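Local coordinates for protein mannitol dehydrogenase (Pseudomonas fluorescens, PDB 1LJ8) that binds NAD and probably catalyses the NAD-dependent interconversion of mannitol and fructose as a mannitol 2-dehydrogenase, at residues H38-A43 with R231-T236; F83-L88 with W254-E259; Y45-M50 with R97-I102; A227-I232 with V262-E267. All blocks are in the same frame, centred on the assembly; numbering follows the deposited sequence.

Interaction 1: residues H38-A43 with R231-T236; sequences HRAHQA and RITPMT. With NAD (nicotinamide-adenine-dinucleotide), chain B.
One direct hydrogen bond joins the two segments. Arg231 NH1 donates to Ala40 O over 2.8 Å with an N-H...O angle of 160°. The bond lies in the carbonyl plane and nearly in the guanidinium plane. Arg231 starts with CG anti to the backbone N (chi1 -175°) and bends at chi3, which brings NH1 to this carbonyl. Its other nitrogens have partners too: NE bonds Glu259 O and NH2 forms a salt bridge with Glu87.

Further hydrogen bonds brace each segment. Thr233 OG1 donates to Arg231 O at 2.9 Å, from above the carbonyl plane. The Gln42 amide spans two histidines: His38 ND1 donates to Gln42 OE1 at 2.9 Å, and Gln42 NE2 donates to His41 ND1. Outside the two segments, His41 NE2 bonds Gln263 O.

Helix 36-40 follows strand 27-32 in the opening beta-alpha unit of the Rossmann domain, and the loop 231-236 packs against it. The backbone N atoms of Gly36 and Phe37 bond NAD.

Segment 231-236 grips the carboxamide of the cofactor. Thr233 N donates to NAD O7N at 2.8 Å, and NAD N7N donates to Thr233 O at 3.1 Å. This paired grip fixes the rotation of the carboxamide.

Packing centres on Ala40. Its CB sits 3.5 Å from Thr233 OG1 and 4.0 Å from Arg231 CD. The His41 ring turns its edge to Arg231 CB.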
# COMPACT_ATOMS: atom_id res chain seq x y z
N HIS A 38 5.63 -1.46 -5.79
CA HIS A 38 6.18 -0.60 -6.83
C HIS A 38 6.71 -1.43 -7.98
O HIS A 38 6.50 -1.12 -9.16
CB HIS A 38 7.37 0.23 -6.28
CG HIS A 38 8.16 0.88 -7.37
ND1 HIS A 38 7.65 1.92 -8.13
CD2 HIS A 38 9.38 0.59 -7.89
CE1 HIS A 38 8.53 2.24 -9.07
NE2 HIS A 38 9.58 1.44 -8.95
N ARG A 39 7.40 -2.51 -7.64
CA ARG A 39 8.01 -3.35 -8.66
C ARG A 39 7.02 -4.14 -9.49
O ARG A 39 7.25 -4.37 -10.69
CB ARG A 39 9.02 -4.32 -7.99
CG ARG A 39 10.16 -3.53 -7.26
CD ARG A 39 11.30 -4.50 -6.93
NE ARG A 39 10.85 -5.50 -5.95
CZ ARG A 39 11.36 -6.73 -5.85
NH1 ARG A 39 12.35 -7.10 -6.68
NH2 ARG A 39 10.88 -7.59 -4.94
N ALA A 40 5.94 -4.58 -8.86
CA ALA A 40 4.93 -5.39 -9.57
C ALA A 40 3.94 -4.55 -10.36
O ALA A 40 3.19 -5.10 -11.20
CB ALA A 40 4.12 -6.23 -8.54
N HIS A 41 3.95 -3.25 -10.11
CA HIS A 41 2.95 -2.37 -10.71
C HIS A 41 3.56 -1.24 -11.52
O HIS A 41 3.64 -1.36 -12.73
CB HIS A 41 2.04 -1.86 -9.56
CG HIS A 41 0.84 -1.08 -10.01
ND1 HIS A 41 0.86 0.30 -10.12
CD2 HIS A 41 -0.41 -1.48 -10.37
CE1 HIS A 41 -0.33 0.71 -10.53
NE2 HIS A 41 -1.12 -0.35 -10.70
N GLN A 42 4.05 -0.17 -10.89
CA GLN A 42 4.63 0.90 -11.72
C GLN A 42 5.85 0.46 -12.52
O GLN A 42 5.99 0.83 -13.71
CB GLN A 42 5.05 2.12 -10.86
CG GLN A 42 3.90 2.73 -10.02
CD GLN A 42 3.92 2.18 -8.60
OE1 GLN A 42 4.86 2.44 -7.84
NE2 GLN A 42 2.89 1.39 -8.24
N ALA A 43 6.78 -0.29 -11.91
CA ALA A 43 7.96 -0.70 -12.69
C ALA A 43 7.54 -1.70 -13.80
O ALA A 43 8.13 -1.73 -14.89
CB ALA A 43 9.02 -1.35 -11.77
N ARG A 231 -2.96 -4.35 -7.50
CA ARG A 231 -2.27 -5.59 -7.88
C ARG A 231 -1.79 -6.23 -6.59
O ARG A 231 -0.89 -5.70 -5.93
CB ARG A 231 -1.09 -5.40 -8.85
CG ARG A 231 -0.54 -6.81 -9.26
CD ARG A 231 0.56 -6.71 -10.32
NE ARG A 231 0.38 -7.84 -11.24
CZ ARG A 231 1.06 -8.01 -12.36
NH1 ARG A 231 2.01 -7.16 -12.72
NH2 ARG A 231 0.70 -9.02 -13.19
N ILE A 232 -2.41 -7.35 -6.21
CA ILE A 232 -2.05 -8.04 -4.96
C ILE A 232 -0.62 -8.53 -5.08
O ILE A 232 -0.26 -9.31 -5.97
CB ILE A 232 -3.04 -9.18 -4.67
CG1 ILE A 232 -4.42 -8.56 -4.31
CG2 ILE A 232 -2.55 -10.02 -3.49
CD1 ILE A 232 -5.59 -9.63 -4.46
N THR A 233 0.19 -8.08 -4.13
CA THR A 233 1.63 -8.35 -4.17
C THR A 233 2.11 -8.82 -2.80
O THR A 233 2.38 -8.02 -1.89
CB THR A 233 2.39 -7.04 -4.61
OG1 THR A 233 1.88 -6.58 -5.90
CG2 THR A 233 3.94 -7.31 -4.71
N PRO A 234 2.18 -10.12 -2.61
CA PRO A 234 2.63 -10.68 -1.33
C PRO A 234 4.11 -10.29 -1.03
O PRO A 234 4.82 -9.79 -1.92
CB PRO A 234 2.55 -12.20 -1.56
CG PRO A 234 1.46 -12.35 -2.65
CD PRO A 234 1.72 -11.18 -3.56
N MSE A 235 4.55 -10.60 0.19
CA MSE A 235 5.95 -10.44 0.58
C MSE A 235 6.70 -11.60 -0.06
O MSE A 235 6.15 -12.69 -0.23
CB MSE A 235 6.13 -10.51 2.11
CG MSE A 235 5.24 -9.54 2.85
SE MSE A 235 5.67 -9.67 4.76
CE MSE A 235 4.93 -11.46 5.09
N THR A 236 7.95 -11.36 -0.46
CA THR A 236 8.72 -12.43 -1.05
C THR A 236 9.33 -13.21 0.11
O THR A 236 10.36 -12.88 0.64
CB THR A 236 9.82 -11.87 -1.97
OG1 THR A 236 9.17 -11.29 -3.12
CG2 THR A 236 10.79 -13.01 -2.42
PA NAD B . 6.90 -3.33 1.31
O1A NAD B . 6.90 -3.64 2.72
O2A NAD B . 7.46 -4.25 0.27
O5B NAD B . 7.63 -1.94 1.05
C5B NAD B . 7.21 -0.75 1.79
C4B NAD B . 8.27 0.26 1.31
O4B NAD B . 7.93 1.56 1.96
C3B NAD B . 9.73 0.02 1.83
O3B NAD B . 10.61 0.47 0.78
C2B NAD B . 9.81 0.88 3.09
O2B NAD B . 11.14 1.22 3.46
C1B NAD B . 9.05 2.11 2.64
N9A NAD B . 8.54 2.94 3.69
C8A NAD B . 7.81 2.64 4.82
N7A NAD B . 7.50 3.71 5.52
C5A NAD B . 8.05 4.76 4.80
C6A NAD B . 8.01 6.13 5.06
N6A NAD B . 7.39 6.71 6.09
N1A NAD B . 8.66 6.98 4.18
C2A NAD B . 9.32 6.49 3.05
N3A NAD B . 9.36 5.13 2.76
C4A NAD B . 8.70 4.31 3.68
O3 NAD B . 5.38 -3.00 0.96
PN NAD B . 4.57 -3.08 -0.42
O1N NAD B . 3.90 -4.39 -0.50
O2N NAD B . 5.49 -2.73 -1.50
O5D NAD B . 3.43 -2.02 -0.21
C5D NAD B . 3.81 -0.65 -0.13
C4D NAD B . 2.59 0.12 -0.33
O4D NAD B . 2.06 0.07 -1.67
C3D NAD B . 1.36 -0.17 0.61
O3D NAD B . 1.53 0.37 1.92
C2D NAD B . 0.18 0.35 -0.19
O2D NAD B . -0.06 1.73 0.08
C1D NAD B . 0.61 0.11 -1.66
N1N NAD B . 0.04 -1.11 -2.26
C2N NAD B . 0.46 -2.43 -1.98
C3N NAD B . -0.23 -3.46 -2.56
C7N NAD B . 0.19 -4.90 -2.23
O7N NAD B . -0.58 -5.81 -2.60
N7N NAD B . 1.27 -5.16 -1.52
C4N NAD B . -1.40 -3.20 -3.44
C5N NAD B . -1.76 -1.85 -3.72
C6N NAD B . -1.04 -0.77 -3.13

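Interaction 2: residues F83-L88 with W254-E259; sequences FTLYEL and WPVVCE
The Phe83 ring meets Val256 edge-on: CG1 of Val256 lies near the ring plane, 3.8 Å from Phe83 CE1. The Tyr86 ring carries CD2 of Leu88 over the rim of one face, and Val257 CG1 approaches it obliquely, 4.0 Å from Tyr86 CD2. The Trp254 indole makes a cation-pi contact with Arg39.

On the face that holds Leu85, Val256, Glu87 and Cys258, the Leu85 branch lies beside Val256. Leu85 CG is 3.9 Å from Cys258 SG and 4.0 Å from Val256 CG1. An alanine at Leu85 would remove these branch contacts and would probably loosen the packing of Val256 and Cys258. Glu87, on this face, forms a salt bridge with Arg231. Beside Tyr86 and Val257 on the other face, Leu88 crosses Val257 obliquely, its CD1 against Val257 CB.

Four backbone hydrogen bonds tie the strands. Val256 N to Thr84 O is 2.8 Å and runs nearly along the C=O axis. Tyr86 N to Val256 O and Leu88 N to Cys258 O are similar. Cys258 N to Tyr86 O is longer, 3.3 Å, and arrives above the carbonyl plane.

This parallel pair, with 256-258 outermost, ends the large mixed sheet of the Rossmann domain.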
# COMPACT_ATOMS: atom_id res chain seq x y z
N PHE A 83 15.29 -7.79 -11.77
CA PHE A 83 14.60 -8.63 -10.80
C PHE A 83 13.52 -9.36 -11.58
O PHE A 83 13.11 -8.89 -12.65
CB PHE A 83 13.99 -7.83 -9.63
CG PHE A 83 12.97 -6.80 -10.02
CD1 PHE A 83 11.61 -7.15 -10.08
CD2 PHE A 83 13.36 -5.51 -10.37
CE1 PHE A 83 10.64 -6.21 -10.49
CE2 PHE A 83 12.42 -4.55 -10.79
CZ PHE A 83 11.04 -4.89 -10.86
N THR A 84 13.08 -10.49 -11.04
CA THR A 84 12.07 -11.30 -11.70
C THR A 84 10.67 -10.95 -11.17
O THR A 84 10.45 -10.87 -9.95
CB THR A 84 12.29 -12.82 -11.41
OG1 THR A 84 13.68 -13.17 -11.61
CG2 THR A 84 11.43 -13.68 -12.32
N LEU A 85 9.75 -10.79 -12.11
CA LEU A 85 8.34 -10.60 -11.78
C LEU A 85 7.76 -12.01 -11.98
O LEU A 85 7.80 -12.55 -13.10
CB LEU A 85 7.70 -9.60 -12.71
CG LEU A 85 6.23 -9.37 -12.29
CD1 LEU A 85 5.88 -7.91 -12.30
CD2 LEU A 85 5.36 -10.13 -13.24
N TYR A 86 7.24 -12.61 -10.92
CA TYR A 86 6.75 -13.99 -10.97
C TYR A 86 5.26 -13.97 -10.66
O TYR A 86 4.86 -13.86 -9.49
CB TYR A 86 7.54 -14.77 -9.91
CG TYR A 86 7.30 -16.28 -9.81
CD1 TYR A 86 6.74 -16.99 -10.86
CD2 TYR A 86 7.70 -16.98 -8.67
CE1 TYR A 86 6.58 -18.43 -10.78
CE2 TYR A 86 7.55 -18.39 -8.58
CZ TYR A 86 7.00 -19.09 -9.65
OH TYR A 86 6.89 -20.47 -9.58
N GLU A 87 4.45 -14.08 -11.72
CA GLU A 87 2.99 -14.06 -11.56
C GLU A 87 2.49 -15.42 -11.09
O GLU A 87 2.93 -16.44 -11.60
CB GLU A 87 2.30 -13.68 -12.89
CG GLU A 87 2.60 -12.24 -13.38
CD GLU A 87 1.95 -11.92 -14.72
OE1 GLU A 87 1.56 -12.90 -15.41
OE2 GLU A 87 1.85 -10.71 -15.07
N LEU A 88 1.61 -15.43 -10.10
CA LEU A 88 1.08 -16.69 -9.57
C LEU A 88 -0.44 -16.64 -9.57
O LEU A 88 -1.02 -15.71 -9.04
CB LEU A 88 1.60 -16.91 -8.15
CG LEU A 88 3.13 -17.01 -7.98
CD1 LEU A 88 3.51 -16.78 -6.50
CD2 LEU A 88 3.59 -18.36 -8.48
N TRP A 254 15.82 -11.51 -4.77
CA TRP A 254 14.58 -10.80 -4.34
C TRP A 254 13.62 -10.59 -5.49
O TRP A 254 13.45 -9.48 -6.02
CB TRP A 254 14.97 -9.43 -3.71
CG TRP A 254 13.84 -8.68 -2.99
CD1 TRP A 254 12.87 -9.21 -2.18
CD2 TRP A 254 13.57 -7.28 -3.08
NE1 TRP A 254 12.00 -8.20 -1.77
CE2 TRP A 254 12.42 -7.02 -2.31
CE3 TRP A 254 14.20 -6.21 -3.75
CZ2 TRP A 254 11.87 -5.72 -2.19
CZ3 TRP A 254 13.65 -4.94 -3.65
CH2 TRP A 254 12.50 -4.70 -2.88
N PRO A 255 12.99 -11.67 -5.91
CA PRO A 255 12.03 -11.51 -7.00
C PRO A 255 10.76 -10.85 -6.42
O PRO A 255 10.65 -10.71 -5.19
CB PRO A 255 11.75 -12.94 -7.44
CG PRO A 255 11.88 -13.75 -6.14
CD PRO A 255 13.10 -13.07 -5.44
N VAL A 256 9.84 -10.41 -7.27
CA VAL A 256 8.57 -9.87 -6.76
C VAL A 256 7.50 -10.87 -7.23
O VAL A 256 7.54 -11.33 -8.38
CB VAL A 256 8.24 -8.45 -7.26
CG1 VAL A 256 8.04 -8.39 -8.81
CG2 VAL A 256 6.92 -7.94 -6.54
N VAL A 257 6.60 -11.27 -6.33
CA VAL A 257 5.53 -12.20 -6.72
C VAL A 257 4.22 -11.40 -6.70
O VAL A 257 4.06 -10.48 -5.88
CB VAL A 257 5.41 -13.41 -5.73
CG1 VAL A 257 6.63 -14.34 -5.92
CG2 VAL A 257 5.32 -12.95 -4.30
N CYS A 258 3.28 -11.75 -7.58
CA CYS A 258 2.04 -10.97 -7.66
C CYS A 258 1.01 -11.76 -8.45
O CYS A 258 1.36 -12.73 -9.13
CB CYS A 258 2.30 -9.64 -8.39
SG CYS A 258 3.07 -9.79 -10.06
N GLU A 259 -0.26 -11.38 -8.31
CA GLU A 259 -1.32 -12.04 -9.05
C GLU A 259 -1.30 -11.59 -10.51
O GLU A 259 -0.71 -10.59 -10.84
CB GLU A 259 -2.69 -11.68 -8.46
CG GLU A 259 -2.94 -10.19 -8.52
CD GLU A 259 -4.34 -9.76 -8.09
OE1 GLU A 259 -4.46 -8.58 -7.71
OE2 GLU A 259 -5.33 -10.54 -8.17

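Interaction 3: residues Y45-M50 with R97-I102; sequences YTDALM and RVIGSI
This is a buried helix-to-strand contact in the Rossmann domain, carried by one acidic side chain of helix 42-50. Segment 45-50 crosses strand 97-99 almost at right angles (96°), and Asp47 reaches the break in strand 96-107 at Gly100 and Ser101.

Asp47 has CG anti to the backbone N (chi1 171°). Gly100 N donates to Asp47 OD1 at 3.0 Å. The bond is almost straight (177°), but it meets OD1 from above the carboxylate plane. Tyr20 OH also bonds OD1.

The other oxygen is served by a water. It donates to Asp47 OD2 at 2.7 Å and to Val98 O at 2.9 Å, and accepts from Arg97 NH1 at 2.9 Å. Asp47 OD2 also lies 3.5 Å from Ile99 CD1.

Beside the carboxylate, Asp47 CB packs on Ser101 OG at 3.7 Å; that hydroxyl is bonded to Ala43 O. Met50 (selenomethionine) rests its SE 4.2 Å from Ser101 CB.

Asp47 OD2 and Arg97 NH1 are 4.4 Å apart, too far for a salt bridge, and Arg97 NE pairs with Glu95. The carboxylate is thus held by two direct bonds and a water, and with the arginine near it is likely to stay ionised although buried.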
# COMPACT_ATOMS: atom_id res chain seq x y z
N TYR A 45 4.57 -1.73 -15.52
CA TYR A 45 4.02 -1.02 -16.69
C TYR A 45 5.10 -0.24 -17.44
O TYR A 45 5.08 -0.14 -18.65
CB TYR A 45 2.92 -0.05 -16.27
CG TYR A 45 1.58 -0.70 -15.97
CD1 TYR A 45 1.09 -0.75 -14.66
CD2 TYR A 45 0.76 -1.17 -17.01
CE1 TYR A 45 -0.18 -1.24 -14.38
CE2 TYR A 45 -0.51 -1.63 -16.75
CZ TYR A 45 -0.98 -1.67 -15.43
OH TYR A 45 -2.25 -2.12 -15.15
N THR A 46 6.05 0.34 -16.71
CA THR A 46 7.08 1.10 -17.37
C THR A 46 7.98 0.18 -18.22
O THR A 46 8.36 0.53 -19.33
CB THR A 46 7.90 1.88 -16.32
OG1 THR A 46 6.99 2.70 -15.56
CG2 THR A 46 8.93 2.76 -17.04
N ASP A 47 8.25 -1.02 -17.72
CA ASP A 47 9.07 -2.00 -18.43
C ASP A 47 8.26 -2.44 -19.66
O ASP A 47 8.82 -2.58 -20.77
CB ASP A 47 9.36 -3.20 -17.49
CG ASP A 47 10.02 -4.38 -18.21
OD1 ASP A 47 11.27 -4.38 -18.29
OD2 ASP A 47 9.31 -5.31 -18.68
N ALA A 48 6.95 -2.62 -19.50
CA ALA A 48 6.10 -3.05 -20.64
C ALA A 48 6.16 -2.00 -21.76
O ALA A 48 6.20 -2.35 -22.96
CB ALA A 48 4.64 -3.28 -20.18
N LEU A 49 6.15 -0.71 -21.40
CA LEU A 49 6.21 0.38 -22.40
C LEU A 49 7.56 0.32 -23.13
O LEU A 49 7.62 0.44 -24.37
CB LEU A 49 6.10 1.76 -21.73
CG LEU A 49 6.15 2.99 -22.68
CD1 LEU A 49 4.95 2.97 -23.65
CD2 LEU A 49 6.06 4.23 -21.84
N MSE A 50 8.63 0.16 -22.36
CA MSE A 50 9.99 0.09 -22.93
C MSE A 50 10.09 -1.07 -23.90
O MSE A 50 10.77 -0.96 -24.92
CB MSE A 50 11.03 -0.05 -21.79
CG MSE A 50 11.14 1.24 -21.04
SE MSE A 50 12.47 0.94 -19.64
CE MSE A 50 12.41 2.56 -18.78
N ARG A 97 8.94 -13.06 -15.85
CA ARG A 97 9.57 -12.05 -16.67
C ARG A 97 10.63 -11.27 -15.91
O ARG A 97 10.41 -10.91 -14.76
CB ARG A 97 8.48 -11.06 -17.11
CG ARG A 97 8.98 -9.79 -17.79
CD ARG A 97 7.77 -8.88 -18.19
NE ARG A 97 6.99 -9.50 -19.27
CZ ARG A 97 7.39 -9.57 -20.54
NH1 ARG A 97 8.57 -9.06 -20.93
NH2 ARG A 97 6.64 -10.22 -21.44
N VAL A 98 11.77 -11.04 -16.55
CA VAL A 98 12.80 -10.22 -15.95
C VAL A 98 12.47 -8.75 -16.27
O VAL A 98 12.25 -8.39 -17.43
CB VAL A 98 14.19 -10.58 -16.52
CG1 VAL A 98 15.20 -9.53 -16.04
CG2 VAL A 98 14.59 -11.99 -16.00
N ILE A 99 12.44 -7.89 -15.24
CA ILE A 99 12.08 -6.48 -15.39
C ILE A 99 13.36 -5.65 -15.38
O ILE A 99 14.20 -5.83 -14.48
CB ILE A 99 11.18 -6.03 -14.20
CG1 ILE A 99 9.88 -6.87 -14.20
CG2 ILE A 99 10.89 -4.52 -14.30
CD1 ILE A 99 8.94 -6.58 -15.45
N GLY A 100 13.49 -4.74 -16.35
CA GLY A 100 14.69 -3.91 -16.42
C GLY A 100 14.47 -2.41 -16.30
O GLY A 100 15.38 -1.63 -16.57
N SER A 101 13.27 -2.01 -15.86
CA SER A 101 12.96 -0.57 -15.77
C SER A 101 13.53 0.19 -14.57
O SER A 101 13.43 1.42 -14.54
CB SER A 101 11.44 -0.41 -15.82
OG SER A 101 10.88 -1.19 -14.78
N ILE A 102 14.13 -0.51 -13.60
CA ILE A 102 14.75 0.18 -12.46
C ILE A 102 16.26 0.07 -12.77
O ILE A 102 16.78 -1.05 -12.98
CB ILE A 102 14.44 -0.50 -11.13
CG1 ILE A 102 12.94 -0.35 -10.82
CG2 ILE A 102 15.29 0.14 -9.96
CD1 ILE A 102 12.49 -1.07 -9.52
O HOH W 1 10.60 -7.44 -19.64

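Interaction 4: residues A227-I232 with V262-E267; sequences AMVDRI and VQWVLE. With NAD (nicotinamide-adenine-dinucleotide), chain B.
Strands 227-230 and 263-266 run antiparallel, their axes 4.8 Å apart and 174° in direction. Met228 with Val265 and Asp230 with Gln263 are hydrogen-bonded pairs, each closed by two backbone bonds. Met228 N to Val265 O is 2.9 Å, and Asp230 N to Gln263 O is the longest, 3.1 Å.

Ala227, Val229, Trp264 and Leu266 share one face. Trp264 has CG anti to the backbone N (chi1 -168°) and turns the pyrrole side of its indole to the first strand. Val229 CG1 lies 3.7 Å from Trp264 NE1. Ala227 CB comes in the ring plane, at the edge, 4.0 Å from Trp264 NE1. Leu266 CD1 covers one indole face near the rim. Val229 CG2 also approaches the nicotinamide, 4.1 Å from NAD C6N.

Beyond the paired residues, Val262 lies over the Arg231 guanidinium. Val262 CB is 3.6 Å from Arg231 NE, above the plane, and Val262 CG2 is 3.7 Å from Arg231 CD. An alanine at Arg231 would remove this flat surface and would probably leave Val262 less well packed.

The other face holds Met228 (selenomethionine) and Asp230, with Val265 and Gln263. The Asp230 carboxylate forms a salt bridge with Arg361.

Strand 263-266 is the middle of a three-stranded sheet, flanked by 227-230 and 283-284. Helix 289-313 packs on Met228 and Asp230. Helix 36-40 touches Val229 through Phe37, and helix 42-50 touches Trp264 through Gln42.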
# COMPACT_ATOMS: atom_id res chain seq x y z
N ALA A 227 -4.97 8.40 -7.95
CA ALA A 227 -4.97 7.16 -8.73
C ALA A 227 -5.62 6.03 -7.98
O ALA A 227 -5.69 6.03 -6.76
CB ALA A 227 -3.49 6.72 -9.08
N MSE A 228 -6.08 5.05 -8.75
CA MSE A 228 -6.52 3.81 -8.18
C MSE A 228 -5.44 2.82 -8.65
O MSE A 228 -5.24 2.66 -9.86
CB MSE A 228 -7.83 3.35 -8.78
CG MSE A 228 -8.32 2.29 -7.89
SE MSE A 228 -8.11 0.68 -8.76
CE MSE A 228 -9.86 0.98 -9.05
N VAL A 229 -4.72 2.20 -7.72
CA VAL A 229 -3.65 1.27 -8.08
C VAL A 229 -4.02 -0.08 -7.53
O VAL A 229 -4.41 -0.20 -6.36
CB VAL A 229 -2.29 1.78 -7.52
CG1 VAL A 229 -2.00 3.18 -8.17
CG2 VAL A 229 -2.32 1.86 -5.98
N ASP A 230 -3.92 -1.13 -8.35
CA ASP A 230 -4.40 -2.41 -7.86
C ASP A 230 -3.59 -3.59 -8.39
O ASP A 230 -3.53 -3.77 -9.60
CB ASP A 230 -5.87 -2.55 -8.33
CG ASP A 230 -6.65 -3.66 -7.60
OD1 ASP A 230 -6.07 -4.28 -6.71
OD2 ASP A 230 -7.85 -3.91 -7.93
N ARG A 231 -2.96 -4.35 -7.50
CA ARG A 231 -2.27 -5.59 -7.88
C ARG A 231 -1.79 -6.23 -6.59
O ARG A 231 -0.89 -5.70 -5.93
CB ARG A 231 -1.09 -5.40 -8.85
CG ARG A 231 -0.54 -6.81 -9.26
CD ARG A 231 0.56 -6.71 -10.32
NE ARG A 231 0.38 -7.84 -11.24
CZ ARG A 231 1.06 -8.01 -12.36
NH1 ARG A 231 2.01 -7.16 -12.72
NH2 ARG A 231 0.70 -9.02 -13.19
N ILE A 232 -2.41 -7.35 -6.21
CA ILE A 232 -2.05 -8.04 -4.96
C ILE A 232 -0.62 -8.53 -5.08
O ILE A 232 -0.26 -9.31 -5.97
CB ILE A 232 -3.04 -9.18 -4.67
CG1 ILE A 232 -4.42 -8.56 -4.31
CG2 ILE A 232 -2.55 -10.02 -3.49
CD1 ILE A 232 -5.59 -9.63 -4.46
N VAL A 262 -3.99 -6.90 -12.83
CA VAL A 262 -3.30 -5.63 -12.57
C VAL A 262 -4.08 -4.49 -13.22
O VAL A 262 -4.60 -4.61 -14.35
CB VAL A 262 -1.82 -5.68 -13.10
CG1 VAL A 262 -1.78 -5.95 -14.59
CG2 VAL A 262 -1.06 -4.39 -12.71
N GLN A 263 -4.21 -3.38 -12.51
CA GLN A 263 -4.94 -2.26 -13.08
C GLN A 263 -4.36 -0.95 -12.52
O GLN A 263 -3.85 -0.91 -11.41
CB GLN A 263 -6.45 -2.38 -12.72
CG GLN A 263 -7.30 -1.27 -13.33
CD GLN A 263 -8.80 -1.55 -13.20
OE1 GLN A 263 -9.23 -2.23 -12.27
NE2 GLN A 263 -9.61 -0.99 -14.10
N TRP A 264 -4.45 0.10 -13.31
CA TRP A 264 -3.95 1.42 -12.88
C TRP A 264 -4.86 2.44 -13.58
O TRP A 264 -4.91 2.47 -14.80
CB TRP A 264 -2.52 1.62 -13.39
CG TRP A 264 -1.78 2.79 -12.79
CD1 TRP A 264 -2.25 3.70 -11.89
CD2 TRP A 264 -0.42 3.13 -13.05
NE1 TRP A 264 -1.24 4.60 -11.55
CE2 TRP A 264 -0.11 4.27 -12.25
CE3 TRP A 264 0.59 2.59 -13.87
CZ2 TRP A 264 1.16 4.86 -12.26
CZ3 TRP A 264 1.86 3.18 -13.87
CH2 TRP A 264 2.14 4.32 -13.07
N VAL A 265 -5.60 3.22 -12.80
CA VAL A 265 -6.40 4.28 -13.39
C VAL A 265 -5.82 5.56 -12.75
O VAL A 265 -5.74 5.66 -11.53
CB VAL A 265 -7.87 4.15 -13.03
CG1 VAL A 265 -8.63 5.27 -13.83
CG2 VAL A 265 -8.40 2.75 -13.41
N LEU A 266 -5.41 6.49 -13.60
CA LEU A 266 -4.74 7.73 -13.18
C LEU A 266 -5.45 8.98 -13.67
O LEU A 266 -6.06 8.98 -14.74
CB LEU A 266 -3.33 7.83 -13.84
CG LEU A 266 -1.96 7.62 -13.21
CD1 LEU A 266 -0.85 7.64 -14.27
CD2 LEU A 266 -1.73 8.66 -12.14
N GLU A 267 -5.30 10.05 -12.91
CA GLU A 267 -5.76 11.35 -13.37
C GLU A 267 -4.56 11.91 -14.17
O GLU A 267 -3.42 11.84 -13.71
CB GLU A 267 -6.11 12.25 -12.20
CG GLU A 267 -7.39 11.77 -11.51
CD GLU A 267 -7.70 12.52 -10.26
OE1 GLU A 267 -6.84 13.33 -9.76
OE2 GLU A 267 -8.83 12.28 -9.79
PA NAD B . 6.90 -3.33 1.31
O1A NAD B . 6.90 -3.64 2.72
O2A NAD B . 7.46 -4.25 0.27
O5B NAD B . 7.63 -1.94 1.05
C5B NAD B . 7.21 -0.75 1.79
C4B NAD B . 8.27 0.26 1.31
O4B NAD B . 7.93 1.56 1.96
C3B NAD B . 9.73 0.02 1.83
O3B NAD B . 10.61 0.47 0.78
C2B NAD B . 9.81 0.88 3.09
O2B NAD B . 11.14 1.22 3.46
C1B NAD B . 9.05 2.11 2.64
N9A NAD B . 8.54 2.94 3.69
C8A NAD B . 7.81 2.64 4.82
N7A NAD B . 7.50 3.71 5.52
C5A NAD B . 8.05 4.76 4.80
C6A NAD B . 8.01 6.13 5.06
N6A NAD B . 7.39 6.71 6.09
N1A NAD B . 8.66 6.98 4.18
C2A NAD B . 9.32 6.49 3.05
N3A NAD B . 9.36 5.13 2.76
C4A NAD B . 8.70 4.31 3.68
O3 NAD B . 5.38 -3.00 0.96
PN NAD B . 4.57 -3.08 -0.42
O1N NAD B . 3.90 -4.39 -0.50
O2N NAD B . 5.49 -2.73 -1.50
O5D NAD B . 3.43 -2.02 -0.21
C5D NAD B . 3.81 -0.65 -0.13
C4D NAD B . 2.59 0.12 -0.33
O4D NAD B . 2.06 0.07 -1.67
C3D NAD B . 1.36 -0.17 0.61
O3D NAD B . 1.53 0.37 1.92
C2D NAD B . 0.18 0.35 -0.19
O2D NAD B . -0.06 1.73 0.08
C1D NAD B . 0.61 0.11 -1.66
N1N NAD B . 0.04 -1.11 -2.26
C2N NAD B . 0.46 -2.43 -1.98
C3N NAD B . -0.23 -3.46 -2.56
C7N NAD B . 0.19 -4.90 -2.23
O7N NAD B . -0.58 -5.81 -2.60
N7N NAD B . 1.27 -5.16 -1.52
C4N NAD B . -1.40 -3.20 -3.44
C5N NAD B . -1.76 -1.85 -3.72
C6N NAD B . -1.04 -0.77 -3.13

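In the fold
Arg231 belongs to interactions 1 and 4, and both touch NAD. It also reaches interaction 2: Arg231 NH2 forms a salt bridge of 2.8 Å with Glu87 OE2. Interactions 1 and 2, with centres 7 Å apart, are further tied by a probable hydrogen bond, Thr236 OG1 to Pro255 O at 2.6 Å. Another, His41 NE2 to Gln263 O at 2.9 Å, joins interactions 1 and 4. Interaction 3 lies farther from the pocket, Ile99 being about 11 Å at the nearest atoms from Gly36, which binds NAD. Its strand pairs directly with strand 83-87 of interaction 2 (Leu85 N to Arg97 O, 2.7 Å), and its helix 42-50 begins in interaction 1.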